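Chitooligosaccharide oxidase (Gibberella zeae, PDB 6Y0R) oxidises the C1 hydroxyl of chitooligosaccharides to the lactone, using a bicovalently bound FAD and passing the electrons to molecular oxygen to give hydrogen peroxide. Local coordinates at residues G250-D253 against F254-G258; M269-K273 against N274-V278; M313-V316 against T317-G321; P347-L351 against A352-S356; N454-A457 against T458-W462. All blocks are in the same frame, centred on the assembly; numbering follows the deposited sequence.

Contact 1 of 5, residues G250-D253 against F254-G258; sequences GLYD and FQEFG
The phenol ring of Tyr252 carries the side chain of Glu256 over one of its faces, one helical turn further on. Glu256 CG sits 3.5 Å above the ring plane, displaced toward the rim; its distance to the Tyr252 ring centroid is 3.9 Å, a CH-pi contact. The carboxylate beyond it lies almost parallel to the ring, the two planes only 10° apart. Glu256 gets there by a bend at chi2 (-53°), which folds the chain back along the tyrosine, so that Glu256 CD comes to 3.8 Å from Tyr252 OH. Beneath this pair runs the backbone ladder of helix 247-260: Phe254 N to Gly250 O, Gln255 N to Leu251 O, Glu256 N to Tyr252 O and Phe257 N to Asp253 O, each 2.9 Å long. Leu251 and Phe254 turn to the buried side, where both meet Met376 of strand 371-378, while Phe257 packs on helix 286-300. The acids are paired along their own helix: Asp253 OD1 with the amide of Gln249, Glu256 OE1 with Lys259 in a salt bridge. Glu256 thus serves two partners, its methylene packing on an aromatic face and its charge probably offset by the lysine one turn closer to the C-terminal end.

Contact 2 of 5, residues M269-K273 against N274-V278; sequences MGVSK and NGYSV
Val271 and Tyr276 lie side by side and point the same way, a non-hydrogen-bonded pair in an antiparallel hairpin. Val271 CG1 stands over one face of the tyrosine ring, 4.1 Å from the Tyr276 ring centroid and nearer the rim than the middle, while Val271 CG2 reaches Tyr276 CD2 at 3.7 Å. Next along the same face come Met269 and Val278, whose side chains meet at an oblique angle. The methionine, bent at both chi2 (75°) and chi3 (61°), curls its methyl over the neighbouring strand, bringing Met269 CE within 3.5 Å of Val278 CG2. Between these pairs Gly270 and Ser277 exchange two backbone bonds, the shorter being Gly270 N to Ser277 O at 2.7 Å. At the turn, Ser272 and Gly275 do the same, and Ser272 OG also accepts from Asn274 N (3.1 Å). Gly275, with phi at 111°, brings the chain back into the strand. The Met269, Val271, Tyr276 and Val278 face is covered by helices 247-260 and 351-367; Ser277 OG, on the other face, bonds to Ile238 O. This is a beta hairpin with a two-residue loop, Lys273-Asn274, in a type I turn, at the middle of the seven-stranded antiparallel sheet.

Contact 3 of 5, residues M313-V316 against T317-G321; sequences MGLV and THFAG
Leu315 and Phe319 make the main apolar contact within helix 312-320. Leu315 CD1 comes at the edge of the phenyl ring, in its plane, 3.5 Å from Phe319 CD2, and the second methyl, Leu315 CD2, lies 3.6 Å from Phe319 CE2. With CG anti to the backbone N (chi1 -168°), the leucine swings along the helix toward the ring a turn later. One face of that ring is taken by the imidazole of the adjoining His318, whose CD2 stands 3.8 Å above its centre. On the far side of the helix the terminal methyls Met313 CE and Thr317 CG2 appear to touch, the two side chains crossing at roughly a right angle, though the place of Thr317 CG2 is less certain.

The polar contacts are intrahelical. His318 N bonds to Gly314 O and Phe319 N to Leu315 O, while Ala320 N to Val316 O is weak and bent. Thr317 OG1 lies between the backbone N and carbonyl carbon (chi1 62°), which turns the hydroxyl back onto the preceding turn, 2.7 Å from Gly314 O. Met313 O is a second possible acceptor for its single proton, but a doubtful one.

Further partners are mainly aromatic and aliphatic. Tyr235 of strand 233-239 stacks on His318 and also touches Leu315 and Phe319, and Phe319 reaches Thr153 and Met170, its side chain about 8 Å from the FAD. The Thr317 hydroxyl can thus turn its proton to a carbonyl of the preceding turn, which of the two being undecided, whereas the flavin-proximal side of the helix is held by hydrocarbon and ring packing.

Contact 4 of 5, residues P347-L351 against A352-S356; sequences PALTL and AEFKS
A capping box opens helix 351-367: Thr350 is the N-cap, and Thr350 and Glu353 each bond to the other's backbone N. Thr350 OG1 accepts from Glu353 N at 3.1 Å, its chi1 of 64° holding the hydroxyl over the first turn. In return, Glu353 OE1 accepts from Thr350 N at 2.8 Å. That N-H approaches on the anti side of the carboxylate, 30° out of its plane, and the bond is nearly straight at 167°. The other oxygen, Glu353 OE2, bonds to the hydroxyl of Ser435, so the acid ties the helix start to a neighbouring segment as well as closing its own cap. A negative charge here would probably interact favourably with the helix N-terminus. From Phe354 onward the regular pattern takes over, with Phe354 N on Thr350 O and Lys355 N on Leu351 O. Leu349, just before the N-cap, packs on Phe354, the positions of a hydrophobic staple, and crosses it at about a right angle; the Leu349 side chain also touches Leu403 and Phe405 of strand 403-411. The phenyl ring also meets Leu251 of helix 247-260. Leu349 CB lies over one ring face, offset toward the rim, 4.1 Å from the Phe354 centroid.

Contact 5 of 5, residues N454-A457 against T458-W462; sequences NDRA and TEMYW
The backbone bonds Tyr461 N to Ala457 O (2.8 Å) and Met460 N to Arg456 O (2.9 Å) are the shortest polar links here. Glu459 N to Asp455 O is longer. A water molecule joins the first turn of the helix to the second: it donates to Asp455 OD1 at 3.1 Å and is hydrogen-bonded to Thr458 OG1 at 3.3 Å. The same threonine hydroxyl is engaged by Gln486 O, its stronger partner.

Further out, the charges of Arg456 and Glu459 are near each other but do not form a salt bridge: Arg456 NH2 and Glu459 OE1 are 4.3 Å apart, and the oxygen lies well out of the guanidinium plane. One face of the guanidinium is occupied by a methyl, Met460 CE, 3.2 Å from Arg456 NH1. The arginine runs fully extended from CG to NE (chi2 176°, chi3 179°), lying obliquely across the methionine, which bends at chi2 to meet it. On the buried side, the Tyr461 ring turns a face to Ala457 O, and Ala457 CB touches Tyr461 CE2 at 3.9 Å. The phenol OH bonds to Gln486 and to Asp449 N, and the side chain of Tyr461 is about 10 Å from the FAD.

Helix 454-462 belongs to the berberine-like region of the chain. Its buried side faces loops carrying Pro448, Gln486 and Ile488, with Met460 against Trp441; Trp462 NE1 at its end bonds to Gly211 O of helix 203-212.

Overall arrangement
Contacts 1, 2 and 4 form one neighbourhood: helix 247-260 and the start of helix 351-367 pack against each other, Leu251 meeting Phe354, and the first helix also rests on the hairpin of contact 2 through Phe254 and Met269. The hairpin supplies the sheet side and is built on paired strands, contact 1 on a regular helical ladder, and contact 4 on a side-chain cap. Contacts 3 and 5 stand apart, on opposite sides of the chain's centre with centres about 33 Å apart, yet each places an aromatic side chain within about 10 Å of the FAD. Contact 3 is the surface one; the others are partly buried, and contact 5 alone includes a bridging water.

Contact 1 of 5, residues G250-D253 against F254-G258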
# COMPACT_ATOMS: atom_id res chain seq x y z
N GLY A 250 -14.20 19.33 14.73
CA GLY A 250 -14.29 17.87 14.86
C GLY A 250 -13.03 17.20 14.29
O GLY A 250 -12.42 16.34 14.96
N LEU A 251 -12.59 17.59 13.09
CA LEU A 251 -11.35 17.00 12.49
C LEU A 251 -10.12 17.36 13.32
O LEU A 251 -9.27 16.49 13.58
CB LEU A 251 -11.18 17.50 11.06
CG LEU A 251 -12.26 17.07 10.08
CD1 LEU A 251 -12.17 17.88 8.79
CD2 LEU A 251 -12.18 15.59 9.80
N TYR A 252 -10.07 18.60 13.80
CA TYR A 252 -8.93 19.04 14.62
C TYR A 252 -8.91 18.24 15.93
O TYR A 252 -7.87 17.78 16.34
CB TYR A 252 -9.00 20.54 14.88
CG TYR A 252 -7.81 21.06 15.64
CD1 TYR A 252 -6.62 21.31 14.99
CD2 TYR A 252 -7.87 21.31 17.00
CE1 TYR A 252 -5.52 21.80 15.68
CE2 TYR A 252 -6.77 21.76 17.71
CZ TYR A 252 -5.61 22.06 17.04
OH TYR A 252 -4.52 22.51 17.72
N ASP A 253 -10.07 18.04 16.55
CA ASP A 253 -10.16 17.29 17.82
C ASP A 253 -9.79 15.83 17.59
O ASP A 253 -9.08 15.25 18.41
CB ASP A 253 -11.54 17.37 18.43
CG ASP A 253 -11.88 18.74 19.00
OD1 ASP A 253 -10.92 19.54 19.25
OD2 ASP A 253 -13.09 18.98 19.16
N PHE A 254 -10.20 15.28 16.44
CA PHE A 254 -9.80 13.91 16.05
C PHE A 254 -8.28 13.83 15.99
O PHE A 254 -7.64 12.92 16.54
CB PHE A 254 -10.45 13.59 14.70
CG PHE A 254 -10.20 12.21 14.15
CD1 PHE A 254 -10.79 11.09 14.69
CD2 PHE A 254 -9.37 12.04 13.06
CE1 PHE A 254 -10.56 9.83 14.16
CE2 PHE A 254 -9.14 10.78 12.51
CZ PHE A 254 -9.72 9.67 13.08
N GLN A 255 -7.66 14.73 15.22
CA GLN A 255 -6.19 14.77 15.10
C GLN A 255 -5.52 14.89 16.48
O GLN A 255 -4.54 14.17 16.73
CB GLN A 255 -5.82 15.95 14.21
CG GLN A 255 -4.35 16.29 14.30
CD GLN A 255 -4.01 17.56 13.55
OE1 GLN A 255 -4.02 18.67 14.11
NE2 GLN A 255 -3.79 17.41 12.28
N GLU A 256 -5.95 15.83 17.31
CA GLU A 256 -5.30 16.08 18.63
C GLU A 256 -5.44 14.85 19.52
O GLU A 256 -4.48 14.55 20.27
CB GLU A 256 -5.91 17.31 19.30
CG GLU A 256 -5.59 18.59 18.55
CD GLU A 256 -4.11 18.80 18.29
OE1 GLU A 256 -3.69 18.74 17.13
OE2 GLU A 256 -3.37 19.01 19.25
N PHE A 257 -6.60 14.18 19.50
CA PHE A 257 -6.79 12.92 20.25
C PHE A 257 -5.76 11.90 19.75
O PHE A 257 -5.13 11.20 20.52
CB PHE A 257 -8.22 12.41 20.12
CG PHE A 257 -8.48 11.10 20.83
CD1 PHE A 257 -8.83 11.08 22.18
CD2 PHE A 257 -8.40 9.92 20.15
CE1 PHE A 257 -9.05 9.88 22.82
CE2 PHE A 257 -8.65 8.71 20.79
CZ PHE A 257 -8.99 8.69 22.12
N GLY A 258 -5.59 11.81 18.44
CA GLY A 258 -4.68 10.85 17.82
C GLY A 258 -3.25 11.04 18.29
O GLY A 258 -2.56 10.01 18.46

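Contact 2 of 5, residues M269-K273 against N274-V278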
# COMPACT_ATOMS: atom_id res chain seq x y z
N MET A 269 -10.74 8.72 9.65
CA MET A 269 -11.93 9.49 9.36
C MET A 269 -12.27 9.28 7.89
O MET A 269 -11.40 9.57 7.03
CB MET A 269 -11.70 10.97 9.65
CG MET A 269 -12.94 11.80 9.38
SD MET A 269 -14.23 11.66 10.62
CE MET A 269 -13.40 12.26 12.08
N GLY A 270 -13.47 8.78 7.59
CA GLY A 270 -13.95 8.70 6.21
C GLY A 270 -14.80 9.91 5.87
O GLY A 270 -15.53 10.41 6.77
N VAL A 271 -14.69 10.45 4.64
CA VAL A 271 -15.45 11.66 4.23
C VAL A 271 -15.95 11.39 2.82
O VAL A 271 -15.17 10.91 2.00
CB VAL A 271 -14.60 12.94 4.29
CG1 VAL A 271 -15.48 14.14 4.01
CG2 VAL A 271 -13.84 13.10 5.63
N SER A 272 -17.21 11.68 2.55
CA SER A 272 -17.76 11.67 1.18
C SER A 272 -18.90 12.68 1.16
O SER A 272 -19.08 13.40 2.15
CB SER A 272 -18.26 10.32 0.82
OG SER A 272 -19.43 10.00 1.58
N LYS A 273 -19.62 12.77 0.04
CA LYS A 273 -20.83 13.62 0.01
C LYS A 273 -21.83 13.19 1.08
O LYS A 273 -22.63 14.05 1.46
CB LYS A 273 -21.44 13.56 -1.38
CG LYS A 273 -20.70 14.42 -2.36
CD LYS A 273 -21.34 14.36 -3.72
CE LYS A 273 -21.18 13.03 -4.41
NZ LYS A 273 -21.76 13.10 -5.78
N ASN A 274 -21.79 11.94 1.55
CA ASN A 274 -22.71 11.39 2.58
C ASN A 274 -22.32 11.89 3.98
O ASN A 274 -23.09 11.62 4.92
CB ASN A 274 -22.74 9.86 2.58
CG ASN A 274 -23.28 9.25 1.30
OD1 ASN A 274 -22.68 8.33 0.73
ND2 ASN A 274 -24.38 9.79 0.80
N GLY A 275 -21.19 12.59 4.13
CA GLY A 275 -20.75 13.13 5.43
C GLY A 275 -19.52 12.43 5.97
O GLY A 275 -18.66 11.96 5.19
N TYR A 276 -19.39 12.38 7.29
CA TYR A 276 -18.13 12.06 8.01
C TYR A 276 -18.37 10.84 8.90
O TYR A 276 -19.47 10.75 9.50
CB TYR A 276 -17.70 13.26 8.86
CG TYR A 276 -17.36 14.52 8.10
CD1 TYR A 276 -18.35 15.35 7.59
CD2 TYR A 276 -16.04 14.92 7.92
CE1 TYR A 276 -18.04 16.52 6.92
CE2 TYR A 276 -15.72 16.08 7.22
CZ TYR A 276 -16.73 16.89 6.74
OH TYR A 276 -16.44 18.06 6.06
N SER A 277 -17.40 9.93 9.07
CA SER A 277 -17.55 8.77 9.96
C SER A 277 -16.17 8.32 10.42
O SER A 277 -15.25 8.35 9.60
CB SER A 277 -18.27 7.63 9.28
OG SER A 277 -18.48 6.57 10.20
N VAL A 278 -16.05 7.92 11.67
CA VAL A 278 -14.80 7.35 12.22
C VAL A 278 -14.88 5.83 12.12
O VAL A 278 -15.95 5.25 12.41
CB VAL A 278 -14.55 7.82 13.65
CG1 VAL A 278 -13.38 7.08 14.25
CG2 VAL A 278 -14.37 9.32 13.73

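Contact 3 of 5, residues M313-V316 against T317-G321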
# COMPACT_ATOMS: atom_id res chain seq x y z
N MET A 313 -8.72 -13.15 13.03
CA MET A 313 -9.25 -13.63 11.75
C MET A 313 -10.65 -13.05 11.53
O MET A 313 -10.99 -12.74 10.39
CB MET A 313 -9.23 -15.16 11.71
CG MET A 313 -9.39 -15.72 10.37
SD MET A 313 -7.95 -15.41 9.31
CE MET A 313 -8.83 -14.62 7.96
N GLY A 314 -11.44 -12.88 12.59
CA GLY A 314 -12.75 -12.18 12.57
C GLY A 314 -12.63 -10.72 12.13
O GLY A 314 -13.48 -10.25 11.35
N LEU A 315 -11.58 -10.06 12.58
CA LEU A 315 -11.30 -8.65 12.22
C LEU A 315 -10.94 -8.62 10.73
O LEU A 315 -11.49 -7.76 10.01
CB LEU A 315 -10.18 -8.16 13.15
CG LEU A 315 -9.87 -6.67 13.20
CD1 LEU A 315 -9.22 -6.22 11.94
CD2 LEU A 315 -11.03 -5.82 13.61
N VAL A 316 -10.03 -9.47 10.26
CA VAL A 316 -9.64 -9.56 8.82
C VAL A 316 -10.89 -9.81 7.97
O VAL A 316 -11.07 -9.19 6.92
CB VAL A 316 -8.59 -10.65 8.61
CG1 VAL A 316 -8.36 -10.96 7.13
CG2 VAL A 316 -7.33 -10.33 9.36
N THR A 317 -11.77 -10.68 8.43
CA THR A 317 -12.96 -11.05 7.65
C THR A 317 -13.88 -9.83 7.62
O THR A 317 -14.47 -9.56 6.58
CB THR A 317 -13.50 -12.38 8.21
OG1 THR A 317 -13.88 -12.21 9.57
CG2 THR A 317 -12.49 -13.48 8.08
N HIS A 318 -14.06 -9.14 8.74
CA HIS A 318 -14.99 -8.00 8.84
C HIS A 318 -14.59 -6.93 7.83
O HIS A 318 -15.44 -6.44 7.11
CB HIS A 318 -15.01 -7.44 10.26
CG HIS A 318 -15.70 -6.13 10.34
ND1 HIS A 318 -17.07 -6.02 10.16
CD2 HIS A 318 -15.23 -4.88 10.59
CE1 HIS A 318 -17.42 -4.75 10.31
NE2 HIS A 318 -16.32 -4.03 10.58
N PHE A 319 -13.31 -6.60 7.78
CA PHE A 319 -12.82 -5.49 6.91
C PHE A 319 -12.67 -5.93 5.46
O PHE A 319 -12.45 -5.03 4.61
CB PHE A 319 -11.55 -4.87 7.48
CG PHE A 319 -11.75 -3.95 8.64
CD1 PHE A 319 -12.46 -2.76 8.48
CD2 PHE A 319 -11.27 -4.24 9.90
CE1 PHE A 319 -12.69 -1.91 9.55
CE2 PHE A 319 -11.47 -3.38 10.97
CZ PHE A 319 -12.18 -2.21 10.79
N ALA A 320 -12.77 -7.21 5.13
CA ALA A 320 -12.70 -7.69 3.73
C ALA A 320 -13.97 -7.25 3.02
O ALA A 320 -13.90 -6.98 1.81
CB ALA A 320 -12.51 -9.18 3.67
N GLY A 321 -15.07 -7.18 3.76
CA GLY A 321 -16.39 -6.85 3.21
C GLY A 321 -17.22 -8.10 2.98
O GLY A 321 -16.64 -9.17 2.73

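Contact 4 of 5, residues P347-L351 against A352-S356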
# COMPACT_ATOMS: atom_id res chain seq x y z
N PRO A 347 2.04 16.56 8.04
CA PRO A 347 2.22 16.83 9.47
C PRO A 347 0.88 17.23 10.08
O PRO A 347 -0.10 17.47 9.38
CB PRO A 347 3.21 18.00 9.45
CG PRO A 347 2.87 18.73 8.19
CD PRO A 347 2.57 17.63 7.18
N ALA A 348 0.84 17.39 11.40
CA ALA A 348 -0.35 17.94 12.08
C ALA A 348 -0.77 19.23 11.39
O ALA A 348 0.11 20.11 11.11
CB ALA A 348 -0.08 18.19 13.53
N LEU A 349 -2.06 19.43 11.26
CA LEU A 349 -2.66 20.61 10.59
C LEU A 349 -3.22 21.57 11.63
O LEU A 349 -3.60 21.14 12.72
CB LEU A 349 -3.75 20.11 9.66
CG LEU A 349 -3.30 19.09 8.62
CD1 LEU A 349 -4.47 18.64 7.79
CD2 LEU A 349 -2.22 19.65 7.73
N THR A 350 -3.33 22.82 11.26
CA THR A 350 -3.96 23.82 12.12
C THR A 350 -5.47 23.76 11.91
O THR A 350 -5.94 23.32 10.83
CB THR A 350 -3.42 25.22 11.79
OG1 THR A 350 -3.81 25.50 10.46
CG2 THR A 350 -1.92 25.26 11.95
N LEU A 351 -6.10 24.31 12.74
CA LEU A 351 -7.57 24.41 12.60
C LEU A 351 -7.88 25.28 11.38
O LEU A 351 -8.77 24.95 10.63
CB LEU A 351 -8.16 25.04 13.87
CG LEU A 351 -9.67 25.30 13.93
CD1 LEU A 351 -10.44 23.98 13.82
CD2 LEU A 351 -10.13 26.10 15.13
N ALA A 352 -7.22 26.27 11.06
CA ALA A 352 -7.42 27.07 9.83
C ALA A 352 -7.25 26.19 8.59
O ALA A 352 -8.02 26.32 7.64
CB ALA A 352 -6.45 28.23 9.85
N GLU A 353 -6.25 25.29 8.57
CA GLU A 353 -6.08 24.33 7.45
C GLU A 353 -7.28 23.39 7.38
O GLU A 353 -7.78 23.13 6.30
CB GLU A 353 -4.76 23.58 7.63
CG GLU A 353 -3.58 24.47 7.29
CD GLU A 353 -2.20 24.09 7.82
OE1 GLU A 353 -2.08 23.28 8.78
OE2 GLU A 353 -1.22 24.69 7.29
N PHE A 354 -7.80 22.91 8.52
CA PHE A 354 -9.00 22.06 8.45
C PHE A 354 -10.18 22.88 7.91
O PHE A 354 -11.01 22.33 7.18
CB PHE A 354 -9.32 21.41 9.80
CG PHE A 354 -8.46 20.23 10.13
CD1 PHE A 354 -8.48 19.10 9.32
CD2 PHE A 354 -7.61 20.22 11.24
CE1 PHE A 354 -7.72 17.99 9.63
CE2 PHE A 354 -6.85 19.10 11.55
CZ PHE A 354 -6.91 17.98 10.75
N LYS A 355 -10.29 24.16 8.28
CA LYS A 355 -11.37 25.03 7.72
C LYS A 355 -11.28 25.14 6.19
O LYS A 355 -12.31 24.98 5.55
CB LYS A 355 -11.35 26.43 8.35
CG LYS A 355 -11.95 26.47 9.74
CD LYS A 355 -12.05 27.89 10.31
CE LYS A 355 -12.52 27.84 11.75
NZ LYS A 355 -12.23 29.10 12.48
N SER A 356 -10.08 25.28 5.62
CA SER A 356 -9.88 25.35 4.15
C SER A 356 -10.37 24.06 3.52
O SER A 356 -11.08 24.07 2.52
CB SER A 356 -8.45 25.58 3.76
OG SER A 356 -7.99 26.78 4.36

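Contact 5 of 5, residues N454-A457 against T458-W462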
# COMPACT_ATOMS: atom_id res chain seq x y z
N ASN A 454 6.88 13.43 -13.22
CA ASN A 454 7.70 12.22 -12.97
C ASN A 454 8.70 12.37 -11.81
O ASN A 454 8.60 11.52 -10.91
CB ASN A 454 8.35 11.77 -14.28
CG ASN A 454 7.36 11.23 -15.29
OD1 ASN A 454 6.26 10.76 -14.95
ND2 ASN A 454 7.77 11.26 -16.53
N ASP A 455 9.59 13.37 -11.77
CA ASP A 455 10.57 13.60 -10.70
C ASP A 455 9.93 14.22 -9.44
O ASP A 455 10.45 14.00 -8.31
CB ASP A 455 11.77 14.41 -11.18
CG ASP A 455 12.74 13.56 -11.99
OD1 ASP A 455 12.56 12.30 -12.03
OD2 ASP A 455 13.70 14.15 -12.57
N ARG A 456 8.96 14.92 -9.52
CA ARG A 456 8.15 15.40 -8.38
C ARG A 456 7.51 14.19 -7.67
O ARG A 456 7.45 14.21 -6.44
CB ARG A 456 7.14 16.42 -8.89
CG ARG A 456 6.34 17.05 -7.75
CD ARG A 456 5.41 18.12 -8.28
NE ARG A 456 4.68 18.65 -7.13
CZ ARG A 456 5.09 19.58 -6.28
NH1 ARG A 456 4.28 19.93 -5.30
NH2 ARG A 456 6.30 20.13 -6.37
N ALA A 457 7.20 13.13 -8.39
CA ALA A 457 6.60 11.91 -7.77
C ALA A 457 7.66 11.26 -6.90
O ALA A 457 7.40 10.89 -5.74
CB ALA A 457 6.10 10.98 -8.84
N THR A 458 8.87 11.11 -7.42
CA THR A 458 9.96 10.46 -6.66
C THR A 458 10.21 11.23 -5.35
O THR A 458 10.35 10.65 -4.21
CB THR A 458 11.10 10.26 -7.68
OG1 THR A 458 10.72 9.88 -9.01
CG2 THR A 458 12.08 9.22 -7.25
N GLU A 459 10.20 12.57 -5.39
CA GLU A 459 10.37 13.38 -4.18
C GLU A 459 9.16 13.23 -3.25
O GLU A 459 9.35 13.21 -2.01
CB GLU A 459 10.66 14.83 -4.59
CG GLU A 459 10.57 15.79 -3.43
CD GLU A 459 9.22 16.53 -3.37
OE1 GLU A 459 8.86 17.26 -4.37
OE2 GLU A 459 8.52 16.37 -2.34
N MET A 460 7.93 13.18 -3.78
CA MET A 460 6.71 13.02 -2.94
C MET A 460 6.78 11.66 -2.20
O MET A 460 6.45 11.60 -0.99
CB MET A 460 5.45 13.05 -3.79
CG MET A 460 5.16 14.34 -4.45
SD MET A 460 4.46 15.45 -3.26
CE MET A 460 4.17 16.86 -4.35
N TYR A 461 7.18 10.60 -2.92
CA TYR A 461 7.12 9.25 -2.31
C TYR A 461 8.27 9.01 -1.32
O TYR A 461 7.99 8.36 -0.28
CB TYR A 461 7.13 8.15 -3.36
CG TYR A 461 5.98 8.17 -4.34
CD1 TYR A 461 4.71 8.55 -3.95
CD2 TYR A 461 6.21 7.89 -5.67
CE1 TYR A 461 3.66 8.58 -4.86
CE2 TYR A 461 5.17 7.90 -6.59
CZ TYR A 461 3.90 8.26 -6.18
OH TYR A 461 2.86 8.35 -7.08
N TRP A 462 9.48 9.49 -1.61
CA TRP A 462 10.69 9.10 -0.84
C TRP A 462 11.43 10.30 -0.23
O TRP A 462 12.36 10.06 0.54
CB TRP A 462 11.60 8.20 -1.68
CG TRP A 462 10.93 6.91 -2.07
CD1 TRP A 462 10.54 5.91 -1.22
CD2 TRP A 462 10.46 6.55 -3.37
NE1 TRP A 462 9.93 4.92 -1.94
CE2 TRP A 462 9.83 5.30 -3.26
CE3 TRP A 462 10.54 7.15 -4.63
CZ2 TRP A 462 9.32 4.62 -4.35
CZ3 TRP A 462 9.97 6.51 -5.71
CH2 TRP A 462 9.37 5.26 -5.57
O HOH W 1 10.64 9.83 -12.31